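Local coordinates for protein RhCC (Rhodococcus jostii, PDB 4U5R) that probably acts as a cofactor-independent oxygenase of the tautomerase superfamily and binds magnesium, at residues E49-G54 and N59-I64; F6-A11 and R97-E102; A80-V85 and I103-T108. The protein carries 1 engineered substitution. All coordinates share one frame; numbering follows the deposited sequence.

Contact 1 (E49-G54 and N59-I64); sequences ETMYVG and NNFVRI
Asn59 and Glu49 clasp each other through two hydrogen bonds. From CB, the Asn59 side chain leaves with CG anti to the carbonyl carbon (chi1 -51°), a setting that carries the amide across to Glu49. Asn59 CG lies 3.9 Å from Glu49 OE2. Asn59 OD1 accepts the backbone N-H of Glu49 N at 3.1 Å, the donor tilted from the carbonyl plane, and takes a proton from water 1, which in turn accepts the N-H of Met51. At the tip, Asn59 ND2 gives a nearly straight bond to Glu49 OE2 (3.1 Å), which lies close to the amide plane. A leucine here would probably leave both Glu49 N and OE2 without these mates and free the carboxylate to turn. Met51 SD passes 3.4 Å from Phe61 O, while CE sits at the edge of the Phe61 ring and against Arg63 CB. Val53 CG2 stands over one face of that ring in a CH-pi contact, 3.9 Å from its centroid. Strand 51-53 pairs antiparallel with strand 56-57 and with a strand of the second subunit; the contact sets this small sheet nearly at right angles (95°) to the start of strand 61-68, where Phe61 also packs on strand 100-107.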
# COMPACT_ATOMS: atom_id res chain seq x y z
N GLU B 49 -16.87 3.39 -13.10
CA GLU B 49 -16.69 1.96 -13.33
C GLU B 49 -15.25 1.50 -13.08
O GLU B 49 -14.73 0.64 -13.79
CB GLU B 49 -17.12 1.57 -14.75
CG GLU B 49 -18.47 2.16 -15.17
CD GLU B 49 -19.58 1.86 -14.18
OE1 GLU B 49 -19.89 0.67 -13.98
OE2 GLU B 49 -20.14 2.82 -13.61
N THR B 50 -14.60 2.07 -12.07
CA THR B 50 -13.30 1.56 -11.64
C THR B 50 -13.24 1.21 -10.15
O THR B 50 -12.37 0.47 -9.73
CB THR B 50 -12.14 2.55 -11.96
OG1 THR B 50 -12.30 3.78 -11.23
CG2 THR B 50 -12.10 2.85 -13.47
N MET B 51 -14.17 1.74 -9.35
CA MET B 51 -14.22 1.42 -7.93
C MET B 51 -15.43 0.53 -7.69
O MET B 51 -16.56 0.99 -7.83
CB MET B 51 -14.32 2.67 -7.05
CG MET B 51 -13.22 3.72 -7.26
SD MET B 51 -13.34 5.18 -6.17
CE MET B 51 -12.69 4.56 -4.62
N TYR B 52 -15.18 -0.73 -7.33
CA TYR B 52 -16.26 -1.70 -7.14
C TYR B 52 -16.39 -2.07 -5.68
O TYR B 52 -15.44 -2.55 -5.06
CB TYR B 52 -16.02 -2.95 -8.01
CG TYR B 52 -16.33 -2.66 -9.46
CD1 TYR B 52 -15.48 -1.87 -10.22
CD2 TYR B 52 -17.50 -3.13 -10.05
CE1 TYR B 52 -15.77 -1.56 -11.52
CE2 TYR B 52 -17.80 -2.82 -11.36
CZ TYR B 52 -16.93 -2.03 -12.09
OH TYR B 52 -17.20 -1.71 -13.40
N VAL B 53 -17.58 -1.82 -5.13
CA VAL B 53 -17.85 -2.04 -3.72
C VAL B 53 -18.93 -3.12 -3.64
O VAL B 53 -20.01 -2.95 -4.21
CB VAL B 53 -18.32 -0.74 -3.02
CG1 VAL B 53 -18.75 -1.03 -1.57
CG2 VAL B 53 -17.23 0.32 -3.08
N GLY B 54 -18.64 -4.23 -2.96
CA GLY B 54 -19.58 -5.33 -2.88
C GLY B 54 -19.96 -5.88 -4.25
O GLY B 54 -21.07 -6.36 -4.45
N ASN B 59 -19.73 4.90 -7.81
CA ASN B 59 -19.10 6.13 -8.23
C ASN B 59 -19.35 7.26 -7.23
O ASN B 59 -19.19 8.45 -7.55
CB ASN B 59 -19.58 6.48 -9.65
CG ASN B 59 -19.43 5.30 -10.64
OD1 ASN B 59 -18.37 4.69 -10.75
ND2 ASN B 59 -20.52 4.97 -11.34
N ASN B 60 -19.72 6.90 -6.00
CA ASN B 60 -19.94 7.88 -4.94
C ASN B 60 -19.16 7.45 -3.69
O ASN B 60 -19.56 7.70 -2.55
CB ASN B 60 -21.44 8.02 -4.64
CG ASN B 60 -21.75 9.21 -3.75
OD1 ASN B 60 -21.30 10.33 -3.99
ND2 ASN B 60 -22.52 8.97 -2.69
N PHE B 61 -18.00 6.84 -3.92
CA PHE B 61 -17.26 6.23 -2.83
C PHE B 61 -15.83 6.77 -2.75
O PHE B 61 -15.11 6.80 -3.75
CB PHE B 61 -17.27 4.71 -3.00
CG PHE B 61 -16.71 3.95 -1.83
CD1 PHE B 61 -17.50 3.64 -0.73
CD2 PHE B 61 -15.39 3.51 -1.85
CE1 PHE B 61 -16.97 2.93 0.35
CE2 PHE B 61 -14.87 2.80 -0.77
CZ PHE B 61 -15.66 2.52 0.32
N VAL B 62 -15.44 7.21 -1.55
CA VAL B 62 -14.09 7.69 -1.30
C VAL B 62 -13.35 6.67 -0.41
O VAL B 62 -13.78 6.37 0.70
CB VAL B 62 -14.10 9.09 -0.63
CG1 VAL B 62 -12.67 9.52 -0.30
CG2 VAL B 62 -14.79 10.11 -1.54
N ARG B 63 -12.25 6.13 -0.91
CA ARG B 63 -11.45 5.18 -0.14
C ARG B 63 -10.14 5.82 0.30
O ARG B 63 -9.39 6.32 -0.54
CB ARG B 63 -11.20 3.91 -0.97
CG ARG B 63 -10.65 2.70 -0.20
CD ARG B 63 -11.57 2.36 0.96
NE ARG B 63 -11.21 1.09 1.58
CZ ARG B 63 -10.32 0.93 2.55
NH1 ARG B 63 -9.62 1.95 3.04
NH2 ARG B 63 -10.11 -0.30 3.02
N ILE B 64 -9.86 5.79 1.60
CA ILE B 64 -8.65 6.40 2.17
C ILE B 64 -7.77 5.33 2.81
O ILE B 64 -8.25 4.46 3.53
CB ILE B 64 -8.99 7.45 3.25
CG1 ILE B 64 -10.01 8.48 2.74
CG2 ILE B 64 -7.69 8.07 3.80
CD1 ILE B 64 -11.42 8.24 3.31
O HOH W 1 -15.89 3.93 -10.05

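Contact 2 (F6-A11 and R97-E102); sequences FTPENA and RGYDWE
Water 2 is gripped by three groups from both segments: Ala11 O, Arg97 NH1 and Tyr99 OH. Water 2 donates to Ala11 O at 2.7 Å. The same water 2 accepts from Arg97 NH1 at 3.2 Å. Tyr99 OH lies 2.8 Å from water 2, which sits at the edge of the tyrosine ring and in its plane. The Arg97 chain is extended from CG to NE, which brings the guanidinium edge-on toward the carbonyl of Ala11; Arg97 NH1 remains 3.9 Å from Ala11 O, leaving the water as the bridge, and finds its stronger partner in Asp16. The methyl of Ala11 presses on the phenol end of Tyr99, Ala11 CB 3.3 Å from Tyr99 OH. Pro8 CG touches the same ring at CE1, Pro8 and Tyr99 running alongside and pointing opposite ways. Tyr99 reaches them with CG anti to its carbonyl carbon (chi1 -67°). Pro8 to Ala11 form a type II beta turn that begins at the last residue of strand 2-8, an inner strand of the four-stranded sheet, while Arg97 to Tyr99 lead into strand 100-107, outermost within this chain; strand 61-68 runs between them, and its Val62 touches both Pro8 and Tyr99. The turn is closed by Ala11 N donating to Pro8 O at 3.1 Å. That oxygen also receives Thr7 OG1, which comes from the opposite face of the carbonyl plane, well above it.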
# COMPACT_ATOMS: atom_id res chain seq x y z
N PHE B 6 -8.62 8.10 -2.64
CA PHE B 6 -9.20 7.69 -3.92
C PHE B 6 -10.61 8.23 -4.02
O PHE B 6 -11.46 7.86 -3.23
CB PHE B 6 -9.22 6.17 -4.03
CG PHE B 6 -7.87 5.52 -4.00
CD1 PHE B 6 -7.17 5.31 -5.17
CD2 PHE B 6 -7.32 5.07 -2.80
CE1 PHE B 6 -5.94 4.69 -5.16
CE2 PHE B 6 -6.08 4.46 -2.78
CZ PHE B 6 -5.38 4.27 -3.96
N THR B 7 -10.86 9.11 -4.99
CA THR B 7 -12.16 9.79 -5.13
C THR B 7 -12.81 9.58 -6.50
O THR B 7 -12.12 9.32 -7.48
CB THR B 7 -12.03 11.31 -4.96
OG1 THR B 7 -11.38 11.86 -6.11
CG2 THR B 7 -11.23 11.66 -3.71
N PRO B 8 -14.15 9.73 -6.57
CA PRO B 8 -14.76 9.90 -7.89
C PRO B 8 -14.04 11.00 -8.63
O PRO B 8 -13.65 11.98 -8.00
CB PRO B 8 -16.20 10.32 -7.56
CG PRO B 8 -16.46 9.73 -6.22
CD PRO B 8 -15.14 9.77 -5.48
N GLU B 9 -13.86 10.84 -9.94
CA GLU B 9 -13.22 11.85 -10.76
C GLU B 9 -13.81 13.23 -10.49
O GLU B 9 -15.02 13.38 -10.43
CB GLU B 9 -13.38 11.54 -12.25
CG GLU B 9 -12.19 10.87 -12.89
CD GLU B 9 -12.26 10.95 -14.40
OE1 GLU B 9 -13.30 10.54 -14.96
OE2 GLU B 9 -11.30 11.45 -15.02
N ASN B 10 -12.93 14.21 -10.31
CA ASN B 10 -13.31 15.62 -10.19
C ASN B 10 -14.13 15.96 -8.95
O ASN B 10 -14.73 17.03 -8.86
CB ASN B 10 -14.05 16.07 -11.47
CG ASN B 10 -13.31 15.69 -12.75
OD1 ASN B 10 -13.87 15.09 -13.66
ND2 ASN B 10 -12.03 16.04 -12.81
N ALA B 11 -14.12 15.08 -7.95
CA ALA B 11 -14.83 15.34 -6.70
C ALA B 11 -14.31 16.60 -6.00
O ALA B 11 -15.10 17.38 -5.45
CB ALA B 11 -14.71 14.15 -5.74
N ARG B 97 -20.67 15.90 2.23
CA ARG B 97 -21.00 16.09 0.83
C ARG B 97 -21.72 14.86 0.28
O ARG B 97 -21.95 14.75 -0.92
CB ARG B 97 -19.74 16.37 -0.00
CG ARG B 97 -19.08 17.69 0.36
CD ARG B 97 -18.06 18.09 -0.69
NE ARG B 97 -17.34 19.30 -0.30
CZ ARG B 97 -16.32 19.81 -0.98
NH1 ARG B 97 -15.91 19.23 -2.11
NH2 ARG B 97 -15.71 20.91 -0.55
N GLY B 98 -22.06 13.93 1.18
CA GLY B 98 -22.91 12.81 0.82
C GLY B 98 -22.20 11.60 0.25
O GLY B 98 -22.85 10.68 -0.25
N TYR B 99 -20.88 11.57 0.36
CA TYR B 99 -20.11 10.42 -0.11
C TYR B 99 -20.16 9.25 0.87
O TYR B 99 -20.37 9.44 2.07
CB TYR B 99 -18.64 10.79 -0.32
CG TYR B 99 -18.41 11.76 -1.45
CD1 TYR B 99 -18.50 11.35 -2.77
CD2 TYR B 99 -18.12 13.09 -1.19
CE1 TYR B 99 -18.29 12.23 -3.81
CE2 TYR B 99 -17.92 13.99 -2.23
CZ TYR B 99 -18.01 13.55 -3.54
OH TYR B 99 -17.81 14.43 -4.57
N ASP B 100 -19.95 8.05 0.35
CA ASP B 100 -19.69 6.88 1.17
C ASP B 100 -18.18 6.76 1.30
O ASP B 100 -17.46 7.20 0.40
CB ASP B 100 -20.29 5.62 0.55
CG ASP B 100 -21.79 5.69 0.46
OD1 ASP B 100 -22.40 6.19 1.43
OD2 ASP B 100 -22.35 5.26 -0.56
N TRP B 101 -17.68 6.22 2.41
CA TRP B 101 -16.22 6.18 2.57
C TRP B 101 -15.76 5.14 3.59
O TRP B 101 -16.54 4.63 4.40
CB TRP B 101 -15.66 7.58 2.95
CG TRP B 101 -15.83 8.00 4.40
CD1 TRP B 101 -14.85 8.07 5.35
CD2 TRP B 101 -17.05 8.38 5.04
NE1 TRP B 101 -15.39 8.49 6.55
CE2 TRP B 101 -16.74 8.68 6.38
CE3 TRP B 101 -18.38 8.51 4.61
CZ2 TRP B 101 -17.72 9.09 7.30
CZ3 TRP B 101 -19.34 8.91 5.52
CH2 TRP B 101 -19.00 9.19 6.85
N GLU B 102 -14.47 4.84 3.50
CA GLU B 102 -13.81 3.87 4.35
C GLU B 102 -12.35 4.28 4.48
O GLU B 102 -11.76 4.78 3.52
CB GLU B 102 -13.92 2.44 3.77
CG GLU B 102 -13.29 1.38 4.65
CD GLU B 102 -13.43 -0.04 4.11
OE1 GLU B 102 -13.70 -0.22 2.91
OE2 GLU B 102 -13.23 -0.99 4.90
O HOH W 2 -17.38 17.10 -3.97

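Contact 3 (A80-V85 and I103-T108); sequences ALMMTV and IHIAET. Engineered in segment 103-108: Ala106 (natural residue Asp).
Apolar packing carries the whole of this contact, with two methionines of helix 76-90 set against two isoleucines of strand 100-107. Met83 and Ile105 reach toward each other tip to tip, Met83 SD 3.5 Å from Ile105 CD1 and the sulfur also near CG1. Ile105 CD1 meets Met82 as well, whose CG lies 3.8 Å away, so the end of Ile105 touches two consecutive helix residues. Bends at chi2 (-45°) and chi3 (-66°) of Met83 bring its CE beside Ile103 CG2 at 3.9 Å, these two side chains lying flank to flank with opposed directions. Around them, Ile103 packs on Leu66 and Leu90, Met82 on Tyr28 of helix 14-32, and Met83 and Ile103 on Arg114 of the second subunit.

Main-chain hydrogen bonds do not join helix and strand: Val85 N donates to Leu81 O within the helix, while His104 and Ala106 pair with strand 61-68, and Ile103 and His104 with a strand of the second subunit. Strand 61-68, helix 76-90 and strand 100-107 together make the beta-alpha-beta unit characteristic of the tautomerase superfamily, and this contact lays its helix on its last strand.

His104 points away from the helix and hydrogen-bonds Arg63 of its own chain through ND1 and, through NE2, Asp67 of the second subunit. Ala106, an engineered replacement for the natural aspartate that binds magnesium, projects to that side too. Because sulfur, methylene and methyl groups make up the contact, helix and strand are held by nondirectional packing, and the natural aspartate's metal site probably lies on the other face of the strand.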
# COMPACT_ATOMS: atom_id res chain seq x y z
N ALA B 80 -7.48 5.03 19.11
CA ALA B 80 -8.86 5.45 18.89
C ALA B 80 -8.98 6.95 18.61
O ALA B 80 -9.77 7.37 17.78
CB ALA B 80 -9.72 5.07 20.10
N LEU B 81 -8.17 7.75 19.29
CA LEU B 81 -8.16 9.19 19.11
C LEU B 81 -7.69 9.58 17.71
O LEU B 81 -8.23 10.49 17.09
CB LEU B 81 -7.29 9.85 20.18
CG LEU B 81 -7.21 11.38 20.16
CD1 LEU B 81 -8.60 12.00 20.17
CD2 LEU B 81 -6.41 11.86 21.36
N MET B 82 -6.69 8.86 17.19
CA MET B 82 -6.23 9.08 15.83
C MET B 82 -7.36 8.90 14.80
O MET B 82 -7.54 9.74 13.90
CB MET B 82 -5.08 8.12 15.49
CG MET B 82 -4.68 8.14 14.01
SD MET B 82 -3.97 9.73 13.56
CE MET B 82 -4.61 9.93 11.90
N MET B 83 -8.10 7.80 14.93
CA MET B 83 -9.26 7.54 14.07
C MET B 83 -10.32 8.61 14.26
O MET B 83 -10.92 9.08 13.29
CB MET B 83 -9.86 6.16 14.36
CG MET B 83 -8.87 5.01 14.22
SD MET B 83 -7.83 5.09 12.73
CE MET B 83 -8.99 4.86 11.37
N THR B 84 -10.54 9.02 15.51
CA THR B 84 -11.57 10.01 15.79
C THR B 84 -11.21 11.34 15.14
O THR B 84 -12.03 11.96 14.47
CB THR B 84 -11.77 10.19 17.31
OG1 THR B 84 -12.24 8.96 17.87
CG2 THR B 84 -12.77 11.30 17.60
N VAL B 85 -9.97 11.77 15.31
CA VAL B 85 -9.55 13.04 14.74
C VAL B 85 -9.49 13.01 13.20
O VAL B 85 -9.87 13.98 12.54
CB VAL B 85 -8.18 13.46 15.31
CG1 VAL B 85 -7.71 14.74 14.67
CG2 VAL B 85 -8.30 13.66 16.82
N ILE B 103 -11.77 4.07 5.65
CA ILE B 103 -10.39 4.46 5.94
C ILE B 103 -9.72 3.36 6.73
O ILE B 103 -10.35 2.74 7.60
CB ILE B 103 -10.31 5.77 6.76
CG1 ILE B 103 -8.85 6.21 6.94
CG2 ILE B 103 -10.98 5.60 8.12
CD1 ILE B 103 -8.71 7.68 7.39
N HIS B 104 -8.45 3.12 6.45
CA HIS B 104 -7.63 2.30 7.34
C HIS B 104 -6.17 2.73 7.34
O HIS B 104 -5.69 3.41 6.43
CB HIS B 104 -7.79 0.80 7.01
CG HIS B 104 -7.07 0.32 5.78
ND1 HIS B 104 -7.53 0.56 4.50
CD2 HIS B 104 -5.96 -0.45 5.64
CE1 HIS B 104 -6.71 -0.00 3.62
NE2 HIS B 104 -5.75 -0.62 4.29
N ILE B 105 -5.48 2.36 8.42
CA ILE B 105 -4.09 2.72 8.66
C ILE B 105 -3.20 1.49 8.84
O ILE B 105 -3.58 0.50 9.46
CB ILE B 105 -3.92 3.58 9.92
CG1 ILE B 105 -5.01 4.64 10.02
CG2 ILE B 105 -2.51 4.19 9.96
CD1 ILE B 105 -4.79 5.66 11.13
N ALA B 106 -1.99 1.58 8.31
CA ALA B 106 -0.96 0.59 8.57
C ALA B 106 0.24 1.31 9.19
O ALA B 106 0.46 2.49 8.94
CB ALA B 106 -0.56 -0.13 7.30
N GLU B 107 1.00 0.60 10.02
CA GLU B 107 2.22 1.13 10.59
C GLU B 107 3.38 0.38 9.93
O GLU B 107 3.36 -0.86 9.87
CB GLU B 107 2.24 0.97 12.12
CG GLU B 107 1.07 1.69 12.81
CD GLU B 107 1.14 1.65 14.33
OE1 GLU B 107 1.25 0.54 14.90
OE2 GLU B 107 1.09 2.72 14.96
N THR B 108 4.34 1.13 9.42
CA THR B 108 5.49 0.58 8.69
C THR B 108 6.77 0.99 9.42
O THR B 108 6.76 1.93 10.22
CB THR B 108 5.51 1.05 7.20
OG1 THR B 108 5.83 2.44 7.14
CG2 THR B 108 4.14 0.82 6.52

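Contacts 1 and 2 lie close, their centres about 8 Å apart, and share the sheet: Val62 N probably donates to Asp100 O at 2.8 Å, and Phe6 N to Arg63 O at 2.9 Å. Contact 3 stands farther off, about 20 Å centre to centre from contact 1 and 19 Å from contact 2, yet strand 100-107 runs through contact 2 directly into contact 3. Arg63 ties contact 1 to both others: Arg63 NH1 lies 2.9 Å from His104 ND1 of contact 3, and Arg63 NE makes a salt bridge with Glu102 OE1 of contact 2. Its side chain is about 10 Å from that of Ala106, at the magnesium site, which holds no metal in this chain. All three contacts touch the second subunit.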